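Local coordinates for BRAMP domain protein (Streptomyces davawensis, PDB 5MLD) that catalyses the replacement of the C-8 methyl group of FMN by an amino group, giving 8-amino-8-demethylriboflavin 5'-phosphate on the way to the antibiotic roseoflavin, at the interface of chains A and B and the interface of chains A and C. Coordinates in Å, arbitrary orientation; residue numbers count along the deposited sequence, not the author numbering. Chains: chain A/B/C, BRAMP domain protein.

RosB is a homotetramer, and the three contacts sample two of its interfaces: contact 1 joins chains A and B, contacts 2 and 3 join A and C. Contact 2 lies about 23 Å from contact 1 and about 30 Å from contact 3, measured between the centres of their C-alpha atoms; contacts 1 and 3 are about 45 Å apart. The start of helix 183-205 serves both interfaces, with A:His184 used in contact 1 and C:His184 in contact 3. FMN-binding residues enter contact 1 (B:Glu135) and contact 2 (A:Thr92 and A:Leu93), so some residues serve both assembly and cofactor binding.

Contact 1: the interface of chains A and B. Residues chain A 163-165, 182, 184-185; chain B 135, 167-170.
In this flavodoxin-like protein of the SsuE family, loop 167-170 of chain B docks against the end of strand 161-164 and the start of helix 183-205 of chain A. Hydrogen bonds to the backbone of B:Ala168 come first. B:Ala168 N points almost straight at A:Leu165 O (2.9 Å, 171° at H), though it stands above the carbonyl plane. B:Ala168 O takes A:His182 NE2 at 2.7 Å in the carbonyl plane, on a lone pair; the acceptor also lies close to the imidazole plane, which the anti chi1 of A:His182 (-164°) presents edge-on. The carboxylate contact is made by A:Tyr163, whose CG takes the crowded position between backbone N and carbonyl carbon. B:Glu135 OE2 comes in plane at the ring edge, and its syn lone pair meets A:Tyr163 OH at 2.6 Å. The side chains cross at about a right angle, their flat groups 40° apart. B:Gly169 N reaches B:Glu135 OE2 at 3.0 Å from above the carboxylate plane, which would restrain this FMN-binding residue. In the packing, B:Gly169 CA sits over the A:His184 ring, 3.5 Å from its centroid, while B:Ala168 CB lies 3.5 Å from A:Tyr163 CE2. Second-shell A:Thr185 OG1 bonds to A:Tyr163 O at 2.7 Å.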
# COMPACT_ATOMS: atom_id res chain seq x y z
N TYR A 163 6.64 -3.49 16.16
CA TYR A 163 6.80 -4.60 15.23
C TYR A 163 8.20 -5.19 15.36
O TYR A 163 9.12 -4.55 15.89
CB TYR A 163 6.52 -4.16 13.78
CG TYR A 163 7.46 -3.08 13.33
CD1 TYR A 163 7.17 -1.74 13.56
CD2 TYR A 163 8.66 -3.38 12.70
CE1 TYR A 163 8.03 -0.76 13.18
CE2 TYR A 163 9.54 -2.39 12.30
CZ TYR A 163 9.22 -1.07 12.56
OH TYR A 163 10.06 -0.06 12.19
N TRP A 164 8.35 -6.41 14.85
CA TRP A 164 9.65 -7.04 14.65
C TRP A 164 9.74 -7.53 13.21
O TRP A 164 8.78 -8.06 12.67
CB TRP A 164 9.86 -8.23 15.61
CG TRP A 164 11.24 -8.84 15.50
CD1 TRP A 164 12.34 -8.51 16.24
CD2 TRP A 164 11.65 -9.89 14.62
NE1 TRP A 164 13.42 -9.28 15.86
CE2 TRP A 164 13.02 -10.15 14.87
CE3 TRP A 164 10.99 -10.65 13.64
CZ2 TRP A 164 13.75 -11.12 14.18
CZ3 TRP A 164 11.72 -11.63 12.94
CH2 TRP A 164 13.08 -11.85 13.22
N LEU A 165 10.90 -7.33 12.61
CA LEU A 165 11.24 -7.87 11.30
C LEU A 165 12.71 -8.25 11.33
O LEU A 165 13.52 -7.58 11.96
CB LEU A 165 11.04 -6.85 10.16
CG LEU A 165 9.68 -6.17 10.01
CD1 LEU A 165 9.89 -5.07 8.98
CD2 LEU A 165 8.61 -7.16 9.59
N HIS A 182 15.30 -7.65 21.07
CA HIS A 182 15.54 -6.70 19.99
C HIS A 182 15.19 -5.31 20.50
O HIS A 182 14.02 -5.01 20.79
CB HIS A 182 14.72 -7.08 18.75
CG HIS A 182 15.17 -6.41 17.50
ND1 HIS A 182 16.45 -6.55 17.00
CD2 HIS A 182 14.52 -5.58 16.65
CE1 HIS A 182 16.57 -5.84 15.89
NE2 HIS A 182 15.41 -5.25 15.65
N HIS A 184 15.01 -2.24 19.25
CA HIS A 184 14.09 -1.36 18.55
C HIS A 184 12.65 -1.80 18.78
O HIS A 184 11.78 -0.97 19.09
CB HIS A 184 14.45 -1.32 17.06
CG HIS A 184 13.69 -0.29 16.29
ND1 HIS A 184 14.09 1.03 16.22
CD2 HIS A 184 12.57 -0.38 15.53
CE1 HIS A 184 13.25 1.70 15.45
NE2 HIS A 184 12.32 0.87 15.02
N THR A 185 12.38 -3.11 18.68
CA THR A 185 11.03 -3.62 18.95
C THR A 185 10.63 -3.35 20.40
O THR A 185 9.51 -2.90 20.67
CB THR A 185 10.96 -5.11 18.66
OG1 THR A 185 11.26 -5.33 17.27
CG2 THR A 185 9.57 -5.67 18.95
N GLU B 135 15.21 -0.86 6.72
CA GLU B 135 14.44 -1.88 7.44
C GLU B 135 13.17 -2.42 6.76
O GLU B 135 12.82 -3.59 6.97
CB GLU B 135 14.02 -1.35 8.84
CG GLU B 135 13.19 -0.10 8.79
CD GLU B 135 12.27 0.10 10.00
OE1 GLU B 135 11.63 1.16 10.04
OE2 GLU B 135 12.16 -0.78 10.87
N PRO B 167 17.25 -5.46 9.66
CA PRO B 167 16.13 -5.82 10.56
C PRO B 167 15.38 -4.57 11.00
O PRO B 167 15.79 -3.44 10.71
CB PRO B 167 16.83 -6.48 11.74
CG PRO B 167 18.15 -5.73 11.82
CD PRO B 167 18.54 -5.46 10.37
N ALA B 168 14.26 -4.78 11.71
CA ALA B 168 13.51 -3.65 12.26
C ALA B 168 14.45 -2.72 13.02
O ALA B 168 15.21 -3.18 13.88
CB ALA B 168 12.40 -4.15 13.19
N GLY B 169 14.45 -1.45 12.67
CA GLY B 169 15.42 -0.54 13.26
C GLY B 169 15.62 0.71 12.42
O GLY B 169 14.85 1.00 11.51
N THR B 170 16.68 1.43 12.77
CA THR B 170 17.01 2.70 12.13
C THR B 170 18.10 2.56 11.09
O THR B 170 18.45 3.55 10.44
CB THR B 170 17.45 3.72 13.18
OG1 THR B 170 18.69 3.28 13.77
CG2 THR B 170 16.39 3.88 14.28

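Contact 2: the interface of chains A and C. Residues chain A 92-93, 95-98, 101, 105; chain C 92-93, 95-98, 101, 105.
A:His101, on helix 98-107, crosses its mate C:His101 obliquely at a two-fold interface of the flavodoxin-like subunits. With CG anti to the backbone N (chi1 -160°), A:His101 CB lies 4.0 Å from C:Ser98 CB, and CG packs on the same carbon. A:His101 ND1 meets C:His101 ND1 at 2.8 Å, 175° at H, the rings standing 72° apart, edge-to-face. A:His101 CD2 touches C:Leu93 CD1 at 3.6 Å. At the tip, A:His101 NE2 lies between C:Thr92 OG1, to which it donates at 3.0 Å, and the carbonyl C:Cys96 O, a hydrogen bond of 3.0 Å. C:Met95 CE covers one ring face, with C:Ser98 N toward the rim of the opposite one. A:Glu105 runs extended beyond CG: A:Glu105 OE1 receives C:Ser98 OG at 2.7 Å on its syn lone pair, while A:Glu105 OE2 takes C:Thr92 OG1 at 2.8 Å on its anti lone pair and C:Ser98 N at 3.0 Å from above the carboxylate plane. As each threonine hydroxyl donates to a glutamate, one imidazole is probably protonated on both nitrogens and the other neutral, though protons are not seen; the glutamates could support that charge. Since A:Thr92 and A:Leu93 also bind FMN, the site may link tetramer assembly to the cofactor pocket.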
# COMPACT_ATOMS: atom_id res chain seq x y z
N THR A 92 1.19 -11.50 6.34
CA THR A 92 1.16 -12.44 5.21
C THR A 92 0.83 -11.66 3.94
O THR A 92 -0.13 -10.89 3.92
CB THR A 92 0.15 -13.60 5.38
OG1 THR A 92 -1.21 -13.12 5.45
CG2 THR A 92 0.47 -14.44 6.61
N LEU A 93 1.63 -11.91 2.89
CA LEU A 93 1.45 -11.27 1.59
C LEU A 93 1.52 -9.75 1.69
O LEU A 93 0.78 -9.05 0.99
CB LEU A 93 0.13 -11.69 0.92
CG LEU A 93 -0.33 -13.13 1.13
CD1 LEU A 93 -1.75 -13.28 0.66
CD2 LEU A 93 0.61 -14.09 0.44
N MET A 95 0.28 -8.03 3.97
CA MET A 95 -0.93 -7.57 4.64
C MET A 95 -0.97 -8.15 6.05
O MET A 95 -0.10 -8.94 6.45
CB MET A 95 -2.19 -8.01 3.87
CG MET A 95 -2.27 -7.48 2.45
SD MET A 95 -3.70 -8.16 1.58
CE MET A 95 -3.01 -9.69 0.98
N CYS A 96 -2.00 -7.78 6.80
CA CYS A 96 -2.34 -8.54 7.99
C CYS A 96 -2.69 -9.97 7.58
O CYS A 96 -2.79 -10.30 6.39
CB CYS A 96 -3.51 -7.89 8.72
SG CYS A 96 -4.98 -7.73 7.68
N THR A 97 -2.87 -10.85 8.57
CA THR A 97 -3.28 -12.20 8.18
C THR A 97 -4.72 -12.23 7.67
O THR A 97 -5.51 -11.30 7.88
CB THR A 97 -3.17 -13.20 9.33
OG1 THR A 97 -4.07 -12.82 10.38
CG2 THR A 97 -1.74 -13.29 9.84
N SER A 98 -5.08 -13.34 6.99
CA SER A 98 -6.46 -13.48 6.55
C SER A 98 -7.42 -13.52 7.74
O SER A 98 -8.58 -13.11 7.61
CB SER A 98 -6.64 -14.74 5.70
OG SER A 98 -6.28 -15.90 6.43
N HIS A 101 -8.16 -10.13 8.64
CA HIS A 101 -8.95 -9.61 7.54
C HIS A 101 -10.43 -9.94 7.71
O HIS A 101 -11.30 -9.08 7.50
CB HIS A 101 -8.38 -10.21 6.25
CG HIS A 101 -8.72 -9.48 5.00
ND1 HIS A 101 -7.93 -9.55 3.88
CD2 HIS A 101 -9.77 -8.68 4.66
CE1 HIS A 101 -8.45 -8.83 2.91
NE2 HIS A 101 -9.58 -8.30 3.36
N GLU A 105 -13.38 -7.27 8.27
CA GLU A 105 -14.55 -7.28 7.39
C GLU A 105 -15.86 -7.29 8.18
O GLU A 105 -16.80 -6.54 7.88
CB GLU A 105 -14.50 -8.49 6.45
CG GLU A 105 -13.52 -8.36 5.29
CD GLU A 105 -13.33 -9.67 4.54
OE1 GLU A 105 -13.66 -10.76 5.11
OE2 GLU A 105 -12.86 -9.61 3.37
N THR C 92 -12.19 -5.35 -0.22
CA THR C 92 -12.58 -5.06 1.16
C THR C 92 -11.41 -4.45 1.91
O THR C 92 -10.30 -5.00 1.90
CB THR C 92 -13.10 -6.30 1.92
OG1 THR C 92 -12.04 -7.25 2.09
CG2 THR C 92 -14.28 -6.93 1.21
N LEU C 93 -11.66 -3.33 2.58
CA LEU C 93 -10.66 -2.71 3.45
C LEU C 93 -9.42 -2.31 2.66
O LEU C 93 -8.30 -2.39 3.16
CB LEU C 93 -10.26 -3.64 4.60
CG LEU C 93 -11.39 -4.46 5.22
CD1 LEU C 93 -10.79 -5.54 6.11
CD2 LEU C 93 -12.32 -3.57 6.00
N MET C 95 -8.09 -3.85 0.36
CA MET C 95 -7.38 -5.08 0.05
C MET C 95 -8.25 -5.95 -0.86
O MET C 95 -9.41 -5.63 -1.12
CB MET C 95 -7.03 -5.86 1.32
CG MET C 95 -6.04 -5.11 2.23
SD MET C 95 -5.74 -6.04 3.76
CE MET C 95 -7.16 -5.61 4.73
N CYS C 96 -7.68 -7.05 -1.34
CA CYS C 96 -8.53 -8.12 -1.87
C CYS C 96 -9.42 -8.65 -0.74
O CYS C 96 -9.29 -8.24 0.41
CB CYS C 96 -7.67 -9.23 -2.45
SG CYS C 96 -6.57 -9.98 -1.18
N THR C 97 -10.34 -9.57 -1.05
CA THR C 97 -11.16 -10.12 0.02
C THR C 97 -10.35 -11.08 0.88
O THR C 97 -9.31 -11.60 0.47
CB THR C 97 -12.37 -10.88 -0.52
OG1 THR C 97 -11.89 -11.98 -1.30
CG2 THR C 97 -13.25 -9.96 -1.38
N SER C 98 -10.87 -11.37 2.08
CA SER C 98 -10.27 -12.39 2.93
C SER C 98 -10.29 -13.76 2.26
O SER C 98 -9.42 -14.60 2.54
CB SER C 98 -10.98 -12.46 4.29
OG SER C 98 -12.32 -12.89 4.15
N HIS C 101 -7.37 -13.75 0.10
CA HIS C 101 -6.25 -13.76 1.04
C HIS C 101 -5.90 -15.17 1.47
O HIS C 101 -4.72 -15.55 1.50
CB HIS C 101 -6.64 -12.91 2.24
CG HIS C 101 -5.49 -12.35 3.02
ND1 HIS C 101 -5.59 -11.18 3.73
CD2 HIS C 101 -4.24 -12.81 3.24
CE1 HIS C 101 -4.45 -10.93 4.34
NE2 HIS C 101 -3.61 -11.91 4.07
N GLU C 105 -2.54 -17.19 0.61
CA GLU C 105 -1.76 -17.72 1.73
C GLU C 105 -1.41 -19.18 1.47
O GLU C 105 -0.24 -19.58 1.60
CB GLU C 105 -2.52 -17.58 3.05
CG GLU C 105 -2.37 -16.21 3.71
CD GLU C 105 -3.33 -16.01 4.88
OE1 GLU C 105 -4.24 -16.86 5.08
OE2 GLU C 105 -3.19 -14.98 5.58

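Contact 3: the interface of chains A and C. Residues chain A 231-238; chain C 183-184, 187-188, 191.
The phenyl ring of C:Phe183 forms the apolar centre, pressed against the chain A segment 231-238. A:Val233 CA stands over the middle of one face, 3.7 Å from the C:Phe183 ring centroid, and A:Val233 CG1, anti to its carbonyl carbon, packs on C:Phe183 CG at 3.8 Å. The phenyl group is carried there by CG lying anti to the backbone N (chi1 172°). A:Val231 CG1 comes obliquely to C:Phe183 CD2 at 4.1 Å, and A:Thr235 O lies in the ring plane at the edge. Further along the chain C helix, C:His184 CE1 and C:Lys187 CE meet A:Ile238 CG2, each at 3.9 Å, while C:Phe191 presents its CZ edge to A:Pro236. At the polar rim C:Lys187 runs extended beyond CG, so its amino group C:Lys187 NZ reaches the backbone and donates to A:Ala237 O at 2.8 Å and to A:Thr235 O at 3.0 Å. In both bonds NZ sits above the carbonyl plane, 45° and 28° out of it respectively. The acceptor segment is held in shape by its own bonds: A:Ala237 N to A:Thr235 OG1 at 3.0 Å, and A:Asn234 N to the side-chain amide oxygen A:Asn232 OD1. The C-terminal segment following strand 226-230 of chain A thus lies across the first turns of helix 183-205 of chain C.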
# COMPACT_ATOMS: atom_id res chain seq x y z
N VAL A 231 -18.28 10.95 -20.24
CA VAL A 231 -17.08 10.15 -20.45
C VAL A 231 -16.64 10.31 -21.90
O VAL A 231 -17.47 10.23 -22.82
CB VAL A 231 -17.33 8.66 -20.13
CG1 VAL A 231 -16.10 7.84 -20.39
CG2 VAL A 231 -17.79 8.51 -18.70
N ASN A 232 -15.35 10.52 -22.11
CA ASN A 232 -14.78 10.51 -23.45
C ASN A 232 -14.61 9.06 -23.87
O ASN A 232 -13.73 8.36 -23.34
CB ASN A 232 -13.46 11.28 -23.49
CG ASN A 232 -12.79 11.25 -24.86
OD1 ASN A 232 -13.31 10.67 -25.81
ND2 ASN A 232 -11.63 11.91 -24.97
N VAL A 233 -15.45 8.59 -24.79
CA VAL A 233 -15.42 7.20 -25.23
C VAL A 233 -14.65 7.02 -26.53
O VAL A 233 -14.76 5.97 -27.17
CB VAL A 233 -16.85 6.65 -25.37
CG1 VAL A 233 -17.55 6.69 -24.04
CG2 VAL A 233 -17.63 7.45 -26.45
N ASN A 234 -13.86 8.01 -26.92
CA ASN A 234 -13.20 7.99 -28.23
C ASN A 234 -11.69 7.84 -28.13
O ASN A 234 -10.97 8.22 -29.06
CB ASN A 234 -13.57 9.25 -29.00
CG ASN A 234 -15.06 9.33 -29.29
OD1 ASN A 234 -15.75 10.24 -28.84
ND2 ASN A 234 -15.56 8.34 -30.02
N THR A 235 -11.18 7.27 -27.03
CA THR A 235 -9.75 7.14 -26.90
C THR A 235 -9.41 5.89 -26.10
O THR A 235 -10.10 5.59 -25.12
CB THR A 235 -9.13 8.37 -26.22
OG1 THR A 235 -7.72 8.17 -26.06
CG2 THR A 235 -9.76 8.61 -24.85
N PRO A 236 -8.38 5.14 -26.51
CA PRO A 236 -7.87 4.07 -25.65
C PRO A 236 -6.99 4.57 -24.51
O PRO A 236 -6.61 3.77 -23.65
CB PRO A 236 -7.05 3.21 -26.62
CG PRO A 236 -6.58 4.19 -27.65
CD PRO A 236 -7.64 5.25 -27.78
N ALA A 237 -6.67 5.87 -24.49
CA ALA A 237 -5.72 6.39 -23.51
C ALA A 237 -6.27 6.25 -22.09
O ALA A 237 -7.47 6.36 -21.84
CB ALA A 237 -5.40 7.85 -23.80
N ILE A 238 -5.35 6.01 -21.15
CA ILE A 238 -5.68 5.94 -19.73
C ILE A 238 -4.98 7.02 -18.93
O ILE A 238 -5.05 7.02 -17.69
CB ILE A 238 -5.38 4.54 -19.16
CG1 ILE A 238 -3.90 4.19 -19.37
CG2 ILE A 238 -6.28 3.50 -19.80
CD1 ILE A 238 -3.45 3.00 -18.56
N PHE C 183 -17.46 2.48 -20.01
CA PHE C 183 -16.45 2.44 -21.06
C PHE C 183 -15.06 2.09 -20.53
O PHE C 183 -14.38 1.21 -21.08
CB PHE C 183 -16.42 3.80 -21.77
CG PHE C 183 -15.30 3.95 -22.75
CD1 PHE C 183 -15.28 3.23 -23.93
CD2 PHE C 183 -14.26 4.83 -22.48
CE1 PHE C 183 -14.24 3.37 -24.83
CE2 PHE C 183 -13.21 4.99 -23.38
CZ PHE C 183 -13.20 4.26 -24.56
N HIS C 184 -14.61 2.78 -19.48
CA HIS C 184 -13.25 2.57 -18.99
C HIS C 184 -13.03 1.12 -18.57
O HIS C 184 -12.05 0.48 -18.97
CB HIS C 184 -12.96 3.52 -17.83
CG HIS C 184 -11.52 3.56 -17.43
ND1 HIS C 184 -10.56 4.21 -18.17
CD2 HIS C 184 -10.88 3.03 -16.36
CE1 HIS C 184 -9.38 4.08 -17.58
NE2 HIS C 184 -9.55 3.37 -16.47
N LYS C 187 -13.03 -1.31 -21.65
CA LYS C 187 -11.81 -1.32 -22.44
C LYS C 187 -10.65 -1.96 -21.67
O LYS C 187 -9.83 -2.67 -22.26
CB LYS C 187 -11.47 0.10 -22.91
CG LYS C 187 -10.54 0.94 -22.05
CD LYS C 187 -10.30 2.30 -22.72
CE LYS C 187 -9.63 3.28 -21.79
NZ LYS C 187 -9.70 4.68 -22.31
N LEU C 188 -10.59 -1.77 -20.34
CA LEU C 188 -9.52 -2.40 -19.57
C LEU C 188 -9.64 -3.91 -19.59
O LEU C 188 -8.62 -4.62 -19.67
CB LEU C 188 -9.52 -1.87 -18.14
CG LEU C 188 -9.04 -0.43 -17.94
CD1 LEU C 188 -8.84 -0.11 -16.46
CD2 LEU C 188 -7.76 -0.22 -18.72
N PHE C 191 -8.17 -4.98 -22.95
CA PHE C 191 -6.71 -4.93 -22.89
C PHE C 191 -6.16 -6.15 -22.16
O PHE C 191 -5.19 -6.78 -22.59
CB PHE C 191 -6.25 -3.67 -22.14
CG PHE C 191 -6.55 -2.36 -22.82
CD1 PHE C 191 -7.09 -2.30 -24.10
CD2 PHE C 191 -6.28 -1.17 -22.17
CE1 PHE C 191 -7.35 -1.07 -24.70
CE2 PHE C 191 -6.54 0.06 -22.76
CZ PHE C 191 -7.07 0.11 -24.03